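Local coordinates for replication initiator A family protein (Staphylococcus aureus CA-347, PDB 4PT7), which probably initiates replication of staphylococcal multiresistance plasmids by binding and assembling at the plasmid replication origin, at residues D57-L71 / R99-M111. Sequence-based numbering, arbitrary orientation.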
ATOM      1  N   ASP B  57      26.730  -1.423 -15.976  1.00 59.53           N
ATOM      2  CA  ASP B  57      27.576  -0.244 -16.013  1.00 63.76           C
ATOM      3  C   ASP B  57      28.888  -0.523 -16.743  1.00 66.40           C
ATOM      4  O   ASP B  57      29.227  -1.676 -17.003  1.00 67.32           O
ATOM      5  CB  ASP B  57      27.861   0.185 -14.578  1.00 66.22           C
ATOM      6  CG  ASP B  57      28.221   1.620 -14.475  1.00 74.05           C
ATOM      7  OD1 ASP B  57      27.782   2.392 -15.349  1.00 82.38           O
ATOM      8  OD2 ASP B  57      28.927   1.976 -13.515  1.00 81.18           O
ATOM      9  N   GLU B  58      29.631   0.530 -17.066  1.00 67.12           N
ATOM     10  CA  GLU B  58      30.909   0.369 -17.752  1.00 69.67           C
ATOM     11  C   GLU B  58      31.928  -0.342 -16.867  1.00 68.09           C
ATOM     12  O   GLU B  58      32.887  -0.927 -17.364  1.00 64.52           O
ATOM     13  CB  GLU B  58      31.471   1.730 -18.181  1.00 75.44           C
ATOM     14  CG  GLU B  58      31.336   2.025 -19.666  1.00 84.12           C
ATOM     15  CD  GLU B  58      29.895   2.268 -20.096  1.00 90.83           C
ATOM     16  OE1 GLU B  58      29.658   2.383 -21.321  1.00 91.31           O
ATOM     17  OE2 GLU B  58      29.003   2.349 -19.218  1.00 90.37           O
ATOM     18  N   ASP B  59      31.715  -0.292 -15.554  1.00 66.72           N
ATOM     19  CA  ASP B  59      32.618  -0.936 -14.610  1.00 62.82           C
ATOM     20  C   ASP B  59      32.090  -2.302 -14.181  1.00 60.05           C
ATOM     21  O   ASP B  59      32.669  -2.960 -13.316  1.00 58.51           O
ATOM     22  CB  ASP B  59      32.814  -0.052 -13.383  1.00 68.45           C
ATOM     23  CG  ASP B  59      33.319   1.331 -13.739  1.00 74.33           C
ATOM     24  OD1 ASP B  59      32.563   2.092 -14.377  1.00 80.75           O
ATOM     25  OD2 ASP B  59      34.472   1.656 -13.385  1.00 78.54           O
ATOM     26  N   GLY B  60      30.988  -2.724 -14.795  1.00 55.11           N
ATOM     27  CA  GLY B  60      30.412  -4.013 -14.462  1.00 51.49           C
ATOM     28  C   GLY B  60      29.344  -3.934 -13.385  1.00 49.68           C
ATOM     29  O   GLY B  60      28.844  -4.965 -12.928  1.00 49.06           O
ATOM     30  N   ASN B  61      28.985  -2.721 -12.972  1.00 47.13           N
ATOM     31  CA  ASN B  61      27.961  -2.557 -11.945  1.00 47.48           C
ATOM     32  C   ASN B  61      26.555  -2.717 -12.519  1.00 46.74           C
ATOM     33  O   ASN B  61      26.237  -2.139 -13.563  1.00 44.70           O
ATOM     34  CB  ASN B  61      28.093  -1.190 -11.273  1.00 42.38           C
ATOM     35  CG  ASN B  61      29.446  -0.997 -10.617  1.00 50.62           C
ATOM     36  OD1 ASN B  61      30.007  -1.926 -10.029  1.00 50.59           O
ATOM     37  ND2 ASN B  61      29.974   0.221 -10.700  1.00 52.21           N
ATOM     38  N   ILE B  62      25.722  -3.498 -11.827  1.00 45.09           N
ATOM     39  CA  ILE B  62      24.348  -3.752 -12.249  1.00 40.45           C
ATOM     40  C   ILE B  62      23.414  -2.661 -11.725  1.00 39.06           C
ATOM     41  O   ILE B  62      23.449  -2.320 -10.541  1.00 40.02           O
ATOM     42  CB  ILE B  62      23.861  -5.129 -11.739  1.00 41.86           C
ATOM     43  CG1 ILE B  62      24.874  -6.216 -12.127  1.00 47.96           C
ATOM     44  CG2 ILE B  62      22.506  -5.466 -12.353  1.00 37.40           C
ATOM     45  CD1 ILE B  62      24.644  -7.561 -11.443  1.00 42.33           C
ATOM     46  N   TYR B  63      22.563  -2.132 -12.601  1.00 39.96           N
ATOM     47  CA  TYR B  63      21.645  -1.066 -12.216  1.00 39.30           C
ATOM     48  C   TYR B  63      20.232  -1.271 -12.757  1.00 41.07           C
ATOM     49  O   TYR B  63      19.963  -2.215 -13.501  1.00 40.00           O
ATOM     50  CB  TYR B  63      22.201   0.285 -12.692  1.00 43.19           C
ATOM     51  CG  TYR B  63      22.375   0.384 -14.197  1.00 48.99           C
ATOM     52  CD1 TYR B  63      21.288   0.651 -15.031  1.00 52.19           C
ATOM     53  CD2 TYR B  63      23.623   0.176 -14.794  1.00 53.82           C
ATOM     54  CE1 TYR B  63      21.434   0.708 -16.414  1.00 53.75           C
ATOM     55  CE2 TYR B  63      23.779   0.227 -16.182  1.00 50.57           C
ATOM     56  CZ  TYR B  63      22.679   0.494 -16.985  1.00 57.56           C
ATOM     57  OH  TYR B  63      22.818   0.538 -18.358  1.00 54.30           O
ATOM     58  N   PHE B  64      19.327  -0.383 -12.360  1.00 44.07           N
ATOM     59  CA  PHE B  64      17.934  -0.435 -12.796  1.00 45.14           C
ATOM     60  C   PHE B  64      17.576   0.832 -13.561  1.00 48.06           C
ATOM     61  O   PHE B  64      18.058   1.925 -13.232  1.00 45.34           O
ATOM     62  CB  PHE B  64      16.988  -0.557 -11.600  1.00 41.80           C
ATOM     63  CG  PHE B  64      17.151  -1.823 -10.826  1.00 42.26           C
ATOM     64  CD1 PHE B  64      17.553  -1.791  -9.493  1.00 38.73           C
ATOM     65  CD2 PHE B  64      16.885  -3.051 -11.420  1.00 39.98           C
ATOM     66  CE1 PHE B  64      17.686  -2.973  -8.762  1.00 41.12           C
ATOM     67  CE2 PHE B  64      17.015  -4.236 -10.698  1.00 39.96           C
ATOM     68  CZ  PHE B  64      17.415  -4.196  -9.368  1.00 35.23           C
ATOM     69  N   VAL B  65      16.727   0.669 -14.574  1.00 48.81           N
ATOM     70  CA  VAL B  65      16.266   1.778 -15.398  1.00 53.62           C
ATOM     71  C   VAL B  65      14.745   1.696 -15.436  1.00 51.99           C
ATOM     72  O   VAL B  65      14.126   1.940 -16.466  1.00 55.16           O
ATOM     73  CB  VAL B  65      16.776   1.664 -16.851  1.00 59.15           C
ATOM     74  CG1 VAL B  65      16.607   2.992 -17.558  1.00 62.27           C
ATOM     75  CG2 VAL B  65      18.217   1.223 -16.871  1.00 65.41           C
ATOM     76  N   TYR B  66      14.148   1.332 -14.310  1.00 51.38           N
ATOM     77  CA  TYR B  66      12.699   1.198 -14.239  1.00 48.07           C
ATOM     78  C   TYR B  66      12.006   2.527 -13.929  1.00 46.76           C
ATOM     79  O   TYR B  66      12.501   3.335 -13.133  1.00 44.27           O
ATOM     80  CB  TYR B  66      12.325   0.162 -13.176  1.00 43.51           C
ATOM     81  CG  TYR B  66      12.630  -1.280 -13.543  1.00 41.90           C
ATOM     82  CD1 TYR B  66      13.415  -2.079 -12.709  1.00 39.09           C
ATOM     83  CD2 TYR B  66      12.078  -1.865 -14.677  1.00 41.34           C
ATOM     84  CE1 TYR B  66      13.632  -3.422 -12.991  1.00 36.15           C
ATOM     85  CE2 TYR B  66      12.290  -3.219 -14.970  1.00 43.51           C
ATOM     86  CZ  TYR B  66      13.068  -3.987 -14.118  1.00 42.18           C
ATOM     87  OH  TYR B  66      13.270  -5.320 -14.384  1.00 43.04           O
ATOM     88  N   SER B  67      10.865   2.756 -14.567  1.00 47.84           N
ATOM     89  CA  SER B  67      10.107   3.980 -14.320  1.00 50.02           C
ATOM     90  C   SER B  67       9.378   3.803 -12.999  1.00 46.14           C
ATOM     91  O   SER B  67       9.284   2.686 -12.479  1.00 44.84           O
ATOM     92  CB  SER B  67       9.088   4.231 -15.439  1.00 48.42           C
ATOM     93  OG  SER B  67       8.160   3.165 -15.547  1.00 50.29           O
ATOM     94  N   ASN B  68       8.876   4.904 -12.454  1.00 48.16           N
ATOM     95  CA  ASN B  68       8.153   4.868 -11.192  1.00 48.68           C
ATOM     96  C   ASN B  68       6.930   3.961 -11.278  1.00 48.05           C
ATOM     97  O   ASN B  68       6.567   3.311 -10.304  1.00 51.89           O
ATOM     98  CB  ASN B  68       7.735   6.282 -10.801  1.00 53.08           C
ATOM     99  CG  ASN B  68       8.893   7.104 -10.268  1.00 54.27           C
ATOM    100  OD1 ASN B  68       8.825   8.333 -10.208  1.00 61.26           O
ATOM    101  ND2 ASN B  68       9.958   6.427  -9.860  1.00 57.04           N
ATOM    102  N   GLU B  69       6.301   3.914 -12.448  1.00 48.24           N
ATOM    103  CA  GLU B  69       5.126   3.072 -12.645  1.00 51.35           C
ATOM    104  C   GLU B  69       5.534   1.603 -12.549  1.00 49.51           C
ATOM    105  O   GLU B  69       4.810   0.782 -11.987  1.00 49.89           O
ATOM    106  CB  GLU B  69       4.494   3.312 -14.034  1.00 55.52           C
ATOM    107  CG  GLU B  69       3.769   4.649 -14.232  1.00 62.89           C
ATOM    108  CD  GLU B  69       4.673   5.810 -14.648  1.00 62.46           C
ATOM    109  OE1 GLU B  69       4.123   6.900 -14.911  1.00 65.76           O
ATOM    110  OE2 GLU B  69       5.912   5.653 -14.712  1.00 66.17           O
ATOM    111  N   LYS B  70       6.686   1.278 -13.132  1.00 48.25           N
ATOM    112  CA  LYS B  70       7.195  -0.093 -13.136  1.00 48.85           C
ATOM    113  C   LYS B  70       7.579  -0.556 -11.736  1.00 42.93           C
ATOM    114  O   LYS B  70       7.183  -1.629 -11.304  1.00 43.76           O
ATOM    115  CB  LYS B  70       8.410  -0.214 -14.061  1.00 49.81           C
ATOM    116  CG  LYS B  70       8.262  -1.276 -15.139  1.00 50.66           C
ATOM    117  CD  LYS B  70       7.870  -2.628 -14.572  1.00 51.15           C
ATOM    118  CE  LYS B  70       7.745  -3.656 -15.681  1.00 55.16           C
ATOM    119  NZ  LYS B  70       7.232  -4.967 -15.216  1.00 55.27           N
ATOM    120  N   LEU B  71       8.350   0.266 -11.034  1.00 41.90           N
ATOM    121  CA  LEU B  71       8.771  -0.051  -9.672  1.00 43.55           C
ATOM    122  C   LEU B  71       7.548  -0.300  -8.790  1.00 43.94           C
ATOM    123  O   LEU B  71       7.514  -1.275  -8.036  1.00 45.20           O
ATOM    124  CB  LEU B  71       9.626   1.091  -9.101  1.00 35.39           C
ATOM    125  CG  LEU B  71      11.024   1.249  -9.711  1.00 44.90           C
ATOM    126  CD1 LEU B  71      11.656   2.572  -9.279  1.00 42.58           C
ATOM    127  CD2 LEU B  71      11.889   0.064  -9.280  1.00 44.47           C
ATOM    128  N   ARG B  99      19.587  10.866 -11.019  1.00 87.91           N
ATOM    129  CA  ARG B  99      18.504  11.445 -11.804  1.00 92.25           C
ATOM    130  C   ARG B  99      18.941  11.853 -13.205  1.00 95.43           C
ATOM    131  O   ARG B  99      20.087  12.256 -13.423  1.00 94.26           O
ATOM    132  CB  ARG B  99      17.912  12.653 -11.077  1.00 90.92           C
ATOM    133  CG  ARG B  99      17.065  12.288  -9.870  1.00 93.39           C
ATOM    134  CD  ARG B  99      16.334  13.503  -9.320  1.00 93.20           C
ATOM    135  NE  ARG B  99      15.279  13.127  -8.381  1.00 93.10           N
ATOM    136  CZ  ARG B  99      15.490  12.557  -7.200  1.00 94.74           C
ATOM    137  NH1 ARG B  99      16.728  12.292  -6.797  1.00 95.27           N
ATOM    138  NH2 ARG B  99      14.463  12.249  -6.417  1.00 93.26           N
ATOM    139  N   ARG B 100      18.014  11.738 -14.151  1.00 99.28           N
ATOM    140  CA  ARG B 100      18.270  12.095 -15.539  1.00104.18           C
ATOM    141  C   ARG B 100      17.307  13.210 -15.947  1.00108.23           C
ATOM    142  O   ARG B 100      17.335  13.696 -17.083  1.00108.74           O
ATOM    143  CB  ARG B 100      18.091  10.862 -16.431  1.00103.13           C
ATOM    144  CG  ARG B 100      19.145   9.779 -16.196  1.00 99.17           C
ATOM    145  CD  ARG B 100      18.619   8.389 -16.508  1.00 96.54           C
ATOM    146  NE  ARG B 100      18.278   8.204 -17.915  1.00 96.36           N
ATOM    147  CZ  ARG B 100      17.687   7.115 -18.399  1.00 96.06           C
ATOM    148  NH1 ARG B 100      17.368   6.117 -17.586  1.00 94.19           N
ATOM    149  NH2 ARG B 100      17.414   7.019 -19.694  1.00 97.09           N
ATOM    150  N   GLY B 101      16.457  13.610 -15.002  1.00110.76           N
ATOM    151  CA  GLY B 101      15.495  14.668 -15.254  1.00113.76           C
ATOM    152  C   GLY B 101      14.468  14.310 -16.310  1.00116.24           C
ATOM    153  O   GLY B 101      14.479  13.199 -16.848  1.00116.67           O
ATOM    154  N   LEU B 102      13.578  15.254 -16.604  1.00117.33           N
ATOM    155  CA  LEU B 102      12.532  15.057 -17.604  1.00117.87           C
ATOM    156  C   LEU B 102      11.670  13.840 -17.275  1.00117.09           C
ATOM    157  O   LEU B 102      11.355  13.590 -16.109  1.00116.42           O
ATOM    158  CB  LEU B 102      13.162  14.884 -18.990  1.00119.36           C
ATOM    159  CG  LEU B 102      12.590  15.750 -20.116  1.00121.16           C
ATOM    160  CD1 LEU B 102      11.116  15.431 -20.322  1.00120.48           C
ATOM    161  CD2 LEU B 102      12.785  17.223 -19.773  1.00121.28           C
ATOM    162  N   ASN B 103      11.289  13.093 -18.307  1.00115.02           N
ATOM    163  CA  ASN B 103      10.473  11.902 -18.122  1.00112.56           C
ATOM    164  C   ASN B 103      11.329  10.636 -18.193  1.00109.41           C
ATOM    165  O   ASN B 103      10.801   9.524 -18.220  1.00109.47           O
ATOM    166  CB  ASN B 103       9.365  11.849 -19.180  1.00113.88           C
ATOM    167  CG  ASN B 103       8.400  13.017 -19.074  1.00115.82           C
ATOM    168  OD1 ASN B 103       7.732  13.196 -18.054  1.00116.85           O
ATOM    169  ND2 ASN B 103       8.321  13.819 -20.131  1.00116.21           N
ATOM    170  N   LYS B 104      12.649  10.812 -18.226  1.00104.14           N
ATOM    171  CA  LYS B 104      13.572   9.681 -18.282  1.00 98.72           C
ATOM    172  C   LYS B 104      13.775   9.058 -16.904  1.00 93.56           C
ATOM    173  O   LYS B 104      14.227   9.724 -15.973  1.00 92.98           O
ATOM    174  CB  LYS B 104      14.928  10.113 -18.856  1.00 98.96           C
ATOM    175  CG  LYS B 104      15.088   9.834 -20.346  1.00100.77           C
ATOM    176  CD  LYS B 104      16.534  10.008 -20.792  1.00101.54           C
ATOM    177  CE  LYS B 104      16.751   9.446 -22.192  1.00103.87           C
ATOM    178  NZ  LYS B 104      18.196   9.453 -22.563  1.00104.32           N
ATOM    179  N   PRO B 105      13.441   7.763 -16.762  1.00 88.59           N
ATOM    180  CA  PRO B 105      13.573   7.013 -15.509  1.00 84.40           C
ATOM    181  C   PRO B 105      14.931   7.208 -14.846  1.00 80.49           C
ATOM    182  O   PRO B 105      15.966   7.184 -15.510  1.00 78.46           O
ATOM    183  CB  PRO B 105      13.361   5.571 -15.950  1.00 84.39           C
ATOM    184  CG  PRO B 105      12.384   5.716 -17.068  1.00 86.24           C
ATOM    185  CD  PRO B 105      12.945   6.887 -17.839  1.00 87.11           C
ATOM    186  N   ASN B 106      14.923   7.408 -13.534  1.00 76.50           N
ATOM    187  CA  ASN B 106      16.165   7.594 -12.801  1.00 72.82           C
ATOM    188  C   ASN B 106      16.954   6.290 -12.780  1.00 67.13           C
ATOM    189  O   ASN B 106      16.383   5.204 -12.849  1.00 68.09           O
ATOM    190  CB  ASN B 106      15.876   8.046 -11.366  1.00 76.65           C
ATOM    191  CG  ASN B 106      15.155   9.379 -11.308  1.00 81.31           C
ATOM    192  OD1 ASN B 106      15.584  10.357 -11.928  1.00 82.30           O
ATOM    193  ND2 ASN B 106      14.053   9.426 -10.563  1.00 82.27           N
ATOM    194  N   ILE B 107      18.272   6.403 -12.701  1.00 62.26           N
ATOM    195  CA  ILE B 107      19.133   5.232 -12.649  1.00 56.72           C
ATOM    196  C   ILE B 107      19.281   4.833 -11.188  1.00 53.78           C
ATOM    197  O   ILE B 107      19.736   5.633 -10.373  1.00 50.90           O
ATOM    198  CB  ILE B 107      20.536   5.537 -13.206  1.00 58.01           C
ATOM    199  CG1 ILE B 107      20.424   6.090 -14.626  1.00 61.07           C
ATOM    200  CG2 ILE B 107      21.377   4.272 -13.215  1.00 53.11           C
ATOM    201  CD1 ILE B 107      19.734   5.146 -15.579  1.00 69.44           C
ATOM    202  N   LEU B 108      18.881   3.608 -10.859  1.00 50.26           N
ATOM    203  CA  LEU B 108      18.985   3.104  -9.490  1.00 46.46           C
ATOM    204  C   LEU B 108      20.026   1.992  -9.383  1.00 44.03           C
ATOM    205  O   LEU B 108      20.022   1.036 -10.170  1.00 41.45           O
ATOM    206  CB  LEU B 108      17.634   2.566  -8.992  1.00 46.39           C
ATOM    207  CG  LEU B 108      16.596   3.549  -8.437  1.00 53.73           C
ATOM    208  CD1 LEU B 108      16.225   4.555  -9.506  1.00 54.86           C
ATOM    209  CD2 LEU B 108      15.352   2.786  -7.977  1.00 49.85           C
ATOM    210  N   TYR B 109      20.914   2.127  -8.404  1.00 40.92           N
ATOM    211  CA  TYR B 109      21.949   1.132  -8.153  1.00 40.51           C
ATOM    212  C   TYR B 109      21.692   0.523  -6.786  1.00 41.87           C
ATOM    213  O   TYR B 109      21.783   1.217  -5.767  1.00 40.88           O
ATOM    214  CB  TYR B 109      23.350   1.752  -8.121  1.00 42.35           C
ATOM    215  CG  TYR B 109      23.958   2.047  -9.467  1.00 48.94           C
ATOM    216  CD1 TYR B 109      23.832   3.303 -10.049  1.00 47.87           C
ATOM    217  CD2 TYR B 109      24.690   1.072 -10.149  1.00 49.23           C
ATOM    218  CE1 TYR B 109      24.420   3.587 -11.282  1.00 51.98           C
ATOM    219  CE2 TYR B 109      25.280   1.343 -11.378  1.00 50.84           C
ATOM    220  CZ  TYR B 109      25.142   2.602 -11.938  1.00 52.12           C
ATOM    221  OH  TYR B 109      25.715   2.878 -13.158  1.00 49.53           O
ATOM    222  N   LEU B 110      21.364  -0.765  -6.760  1.00 41.18           N
ATOM    223  CA  LEU B 110      21.145  -1.440  -5.489  1.00 38.07           C
ATOM    224  C   LEU B 110      22.561  -1.686  -4.972  1.00 38.24           C
ATOM    225  O   LEU B 110      23.466  -1.949  -5.766  1.00 34.72           O
ATOM    226  CB  LEU B 110      20.448  -2.780  -5.702  1.00 41.85           C
ATOM    227  CG  LEU B 110      19.301  -3.148  -4.759  1.00 47.01           C
ATOM    228  CD1 LEU B 110      19.313  -4.656  -4.532  1.00 39.91           C
ATOM    229  CD2 LEU B 110      19.427  -2.422  -3.446  1.00 47.99           C
ATOM    230  N   MET B 111      22.750  -1.602  -3.658  1.00 35.10           N
ATOM    231  CA  MET B 111      24.060  -1.804  -3.053  1.00 36.21           C
ATOM    232  C   MET B 111      24.044  -2.918  -2.006  1.00 40.89           C
ATOM    233  O   MET B 111      23.024  -3.185  -1.376  1.00 42.31           O
ATOM    234  CB  MET B 111      24.517  -0.510  -2.385  1.00 37.75           C
ATOM    235  CG  MET B 111      24.440   0.710  -3.280  1.00 43.13           C
ATOM    236  SD  MET B 111      25.539   0.612  -4.689  1.00 45.98           S
ATOM    237  CE  MET B 111      27.083   0.984  -3.867  1.00 42.51           C
TER
HETATM  238  O   HOH W   1      21.066  -2.327  -9.169  1.00 35.41           O
HETATM  239  O   HOH W   2      24.778  -2.288  -8.171  1.00 40.91           O
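Phe-64 and Leu-108 are joined by two backbone hydrogen bonds, Phe-64 N to Leu-108 O at 2.7 Å and Leu-108 N to Phe-64 O at 3.0 Å, a single antiparallel hydrogen-bonded bridge that lays residues 63-65 along strand 107-110. Side chains pack tightly on both sides of this bridge. On the buried side, CB of Phe-64 rests on CB of Leu-108, CE1 of its ring comes within 4.1 Å of CB of Leu-110, and methyl CD1 of Leu-71 meets CD2 of Leu-108 tip to tip at 3.9 Å. On the other side stands Tyr-63, its CG placed between the backbone N and carbonyl carbon (chi1 61°). This lifts the ring away from the strand while CB sits over one face of the Tyr-109 ring, 3.7 Å from its centroid, in a CH-pi contact. The two tyrosines run side by side as an offset edge-to-face pair, Tyr-63 presenting its edge, with planes 61° apart.

Toward the ends, the contact loosens. Beyond the bridge the backbones are linked through solvent: two waters both donate to Ile-62 O, one accepting from Leu-110 N and the other donating to Leu-110 O. At the opposite end, Pro-105 lies against Ser-67, the N-cap of the following helix, while the turn 101-104 projects into solvent.

The segment 57-71 thus flanks the two-stranded hairpin of 95-98 and 107-110, an arrangement consistent with the wing of a winged-helix domain. Strand 95-98 pairs with the far edge of 107-110, Phe-64 packs on helix 34-52, and Leu-71 reaches Leu-82 of helix 79-91.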